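PDB 1XI6: extragenic suppressor from Pyrococcus furiosus, which catalyses the magnesium-dependent hydrolysis of fructose 1,6-bisphosphate to fructose 6-phosphate and phosphate, with weak activity on inositol-1-phosphate and a few other phosphate monoesters. Local coordinates for residues D197-V202 with D244-N249. Sequence-based numbering, arbitrary orientation.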
ATOM      1  N   ASP A 197     -13.466  -6.061  -6.759  1.00 50.00           N
ATOM      2  CA  ASP A 197     -13.408  -5.684  -8.168  1.00 50.00           C
ATOM      3  C   ASP A 197     -12.667  -4.374  -8.337  1.00 50.00           C
ATOM      4  O   ASP A 197     -11.980  -4.178  -9.333  1.00 50.00           O
ATOM      5  CB  ASP A 197     -14.809  -5.567  -8.769  1.00 50.00           C
ATOM      6  CG  ASP A 197     -15.608  -6.843  -8.630  1.00 50.00           C
ATOM      7  OD1 ASP A 197     -15.084  -7.910  -9.017  1.00 50.00           O
ATOM      8  OD2 ASP A 197     -16.758  -6.774  -8.126  1.00 50.00           O
ATOM      9  N   GLY A 198     -12.804  -3.478  -7.367  1.00 50.00           N
ATOM     10  CA  GLY A 198     -12.176  -2.174  -7.469  1.00 50.00           C
ATOM     11  C   GLY A 198     -11.938  -1.459  -6.159  1.00 50.00           C
ATOM     12  O   GLY A 198     -12.615  -1.706  -5.157  1.00 50.00           O
ATOM     13  N   VAL A 199     -10.947  -0.573  -6.181  1.00 50.00           N
ATOM     14  CA  VAL A 199     -10.697   0.349  -5.092  1.00 50.00           C
ATOM     15  C   VAL A 199     -10.943   1.723  -5.675  1.00 50.00           C
ATOM     16  O   VAL A 199     -10.348   2.086  -6.700  1.00 50.00           O
ATOM     17  CB  VAL A 199      -9.261   0.238  -4.549  1.00 50.00           C
ATOM     18  CG1 VAL A 199      -9.040   1.230  -3.408  1.00 50.00           C
ATOM     19  CG2 VAL A 199      -8.961  -1.197  -4.089  1.00 50.00           C
ATOM     20  N   VAL A 200     -11.838   2.467  -5.030  1.00 50.00           N
ATOM     21  CA  VAL A 200     -12.206   3.807  -5.451  1.00 50.00           C
ATOM     22  C   VAL A 200     -12.066   4.739  -4.253  1.00 50.00           C
ATOM     23  O   VAL A 200     -12.750   4.580  -3.236  1.00 50.00           O
ATOM     24  CB  VAL A 200     -13.655   3.855  -6.038  1.00 50.00           C
ATOM     25  CG1 VAL A 200     -14.114   5.294  -6.287  1.00 50.00           C
ATOM     26  CG2 VAL A 200     -13.749   3.052  -7.324  1.00 50.00           C
ATOM     27  N   ASP A 201     -11.165   5.705  -4.378  1.00 50.00           N
ATOM     28  CA  ASP A 201     -11.002   6.735  -3.363  1.00 50.00           C
ATOM     29  C   ASP A 201     -11.055   8.122  -4.000  1.00 50.00           C
ATOM     30  O   ASP A 201     -10.087   8.567  -4.637  1.00 50.00           O
ATOM     31  CB  ASP A 201      -9.695   6.532  -2.593  1.00 50.00           C
ATOM     32  CG  ASP A 201      -9.444   7.617  -1.548  1.00 50.00           C
ATOM     33  OD1 ASP A 201      -8.344   7.583  -0.943  1.00 50.00           O
ATOM     34  OD2 ASP A 201     -10.320   8.502  -1.322  1.00 50.00           O
ATOM     35  N   VAL A 202     -12.189   8.800  -3.822  1.00 50.00           N
ATOM     36  CA  VAL A 202     -12.381  10.141  -4.388  1.00 50.00           C
ATOM     37  C   VAL A 202     -12.501  11.219  -3.290  1.00 50.00           C
ATOM     38  O   VAL A 202     -13.402  12.084  -3.294  1.00 50.00           O
ATOM     39  CB  VAL A 202     -13.549  10.197  -5.422  1.00 50.00           C
ATOM     40  CG1 VAL A 202     -13.190   9.396  -6.668  1.00 50.00           C
ATOM     41  CG2 VAL A 202     -14.877   9.727  -4.808  1.00 50.00           C
ATOM     42  N   ASP A 244      -6.145  10.810  -5.858  1.00 50.00           N
ATOM     43  CA  ASP A 244      -7.355  10.005  -6.012  1.00 50.00           C
ATOM     44  C   ASP A 244      -6.953   8.673  -6.619  1.00 50.00           C
ATOM     45  O   ASP A 244      -6.105   8.635  -7.530  1.00 50.00           O
ATOM     46  CB  ASP A 244      -8.340  10.672  -6.967  1.00 50.00           C
ATOM     47  CG  ASP A 244      -8.982  11.916  -6.382  1.00 50.00           C
ATOM     48  OD1 ASP A 244      -8.479  12.441  -5.356  1.00 50.00           O
ATOM     49  OD2 ASP A 244      -9.998  12.379  -6.964  1.00 50.00           O
ATOM     50  N   VAL A 245      -7.534   7.578  -6.136  1.00 50.00           N
ATOM     51  CA  VAL A 245      -7.360   6.327  -6.866  1.00 50.00           C
ATOM     52  C   VAL A 245      -8.695   5.816  -7.398  1.00 50.00           C
ATOM     53  O   VAL A 245      -9.744   5.890  -6.723  1.00 50.00           O
ATOM     54  CB  VAL A 245      -6.553   5.221  -6.091  1.00 50.00           C
ATOM     55  CG1 VAL A 245      -5.204   5.753  -5.640  1.00 50.00           C
ATOM     56  CG2 VAL A 245      -7.326   4.679  -4.899  1.00 50.00           C
ATOM     57  N   ILE A 246      -8.632   5.345  -8.639  1.00 50.00           N
ATOM     58  CA  ILE A 246      -9.677   4.560  -9.253  1.00 50.00           C
ATOM     59  C   ILE A 246      -8.905   3.384  -9.817  1.00 50.00           C
ATOM     60  O   ILE A 246      -8.306   3.461 -10.903  1.00 50.00           O
ATOM     61  CB  ILE A 246     -10.452   5.357 -10.326  1.00 50.00           C
ATOM     62  CG1 ILE A 246     -11.333   6.415  -9.653  1.00 50.00           C
ATOM     63  CG2 ILE A 246     -11.325   4.433 -11.175  1.00 50.00           C
ATOM     64  CD1 ILE A 246     -11.262   7.775 -10.286  1.00 50.00           C
ATOM     65  N   ALA A 247      -8.875   2.312  -9.033  1.00 50.00           N
ATOM     66  CA  ALA A 247      -8.181   1.097  -9.413  1.00 50.00           C
ATOM     67  C   ALA A 247      -9.261   0.056  -9.585  1.00 50.00           C
ATOM     68  O   ALA A 247     -10.094  -0.114  -8.696  1.00 50.00           O
ATOM     69  CB  ALA A 247      -7.200   0.698  -8.348  1.00 50.00           C
ATOM     70  N   VAL A 248      -9.263  -0.622 -10.731  1.00 50.00           N
ATOM     71  CA  VAL A 248     -10.429  -1.419 -11.137  1.00 50.00           C
ATOM     72  C   VAL A 248     -10.108  -2.678 -11.920  1.00 50.00           C
ATOM     73  O   VAL A 248      -8.967  -2.921 -12.332  1.00 50.00           O
ATOM     74  CB  VAL A 248     -11.480  -0.603 -11.967  1.00 50.00           C
ATOM     75  CG1 VAL A 248     -12.224   0.383 -11.092  1.00 50.00           C
ATOM     76  CG2 VAL A 248     -10.832   0.087 -13.176  1.00 50.00           C
ATOM     77  N   ASN A 249     -11.179  -3.436 -12.129  1.00 50.00           N
ATOM     78  CA  ASN A 249     -11.171  -4.799 -12.622  1.00 50.00           C
ATOM     79  C   ASN A 249     -11.047  -4.915 -14.131  1.00 50.00           C
ATOM     80  O   ASN A 249     -10.456  -5.875 -14.633  1.00 50.00           O
ATOM     81  CB  ASN A 249     -12.494  -5.453 -12.218  1.00 50.00           C
ATOM     82  CG  ASN A 249     -12.316  -6.860 -11.733  1.00 50.00           C
ATOM     83  OD1 ASN A 249     -11.216  -7.416 -11.796  1.00 50.00           O
ATOM     84  ND2 ASN A 249     -13.394  -7.455 -11.233  1.00 50.00           N
TER
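Val199 and Ala247 form an antiparallel hydrogen-bonded pair: Val199 N donates to Ala247 O at 2.7 Å and Ala247 N to Val199 O at 2.8 Å. Asp201 and Val245 repeat the pattern, Asp201 N to Val245 O at 2.7 Å being nearly straight, Val245 N to Asp201 O bent and longer at 3.1 Å. Val200 and Ile246 make the non-hydrogen-bonded pair between them.

Apolar contacts follow on one face, where Val199 and Val245 lie side by side, CG1 to CG2 4.1 Å; with Val199 CG1 anti to the backbone N (chi1 180°), that methyl lies along the strand toward Val245. Val245 CG2 also rests on Asp201 CB at 3.8 Å.

Beyond the ladder, Asn249 sets ND2 2.8 Å from Asp197 OD1, at an angle too poor for a hydrogen bond, with amide and carboxylate planes 30° apart. With alanine replacing Asn249, Asp197 would probably lose an amide neighbour at OD1 and packing at O. Arg151 salt-bridges OD1; Ser159 N bonds OD2.

Asp201 OD1 salt-bridges Arg203, which, like nearby Ile184, probably binds substrate. In the smaller, C-terminal sheet of this inositol monophosphatase-type alpha/beta fold, strand 198-202 lies between 160-163 and 243-248; helix 184-193 packs on the Val199 and Ala247 face, helix 251-257 against Ile246 and Val248.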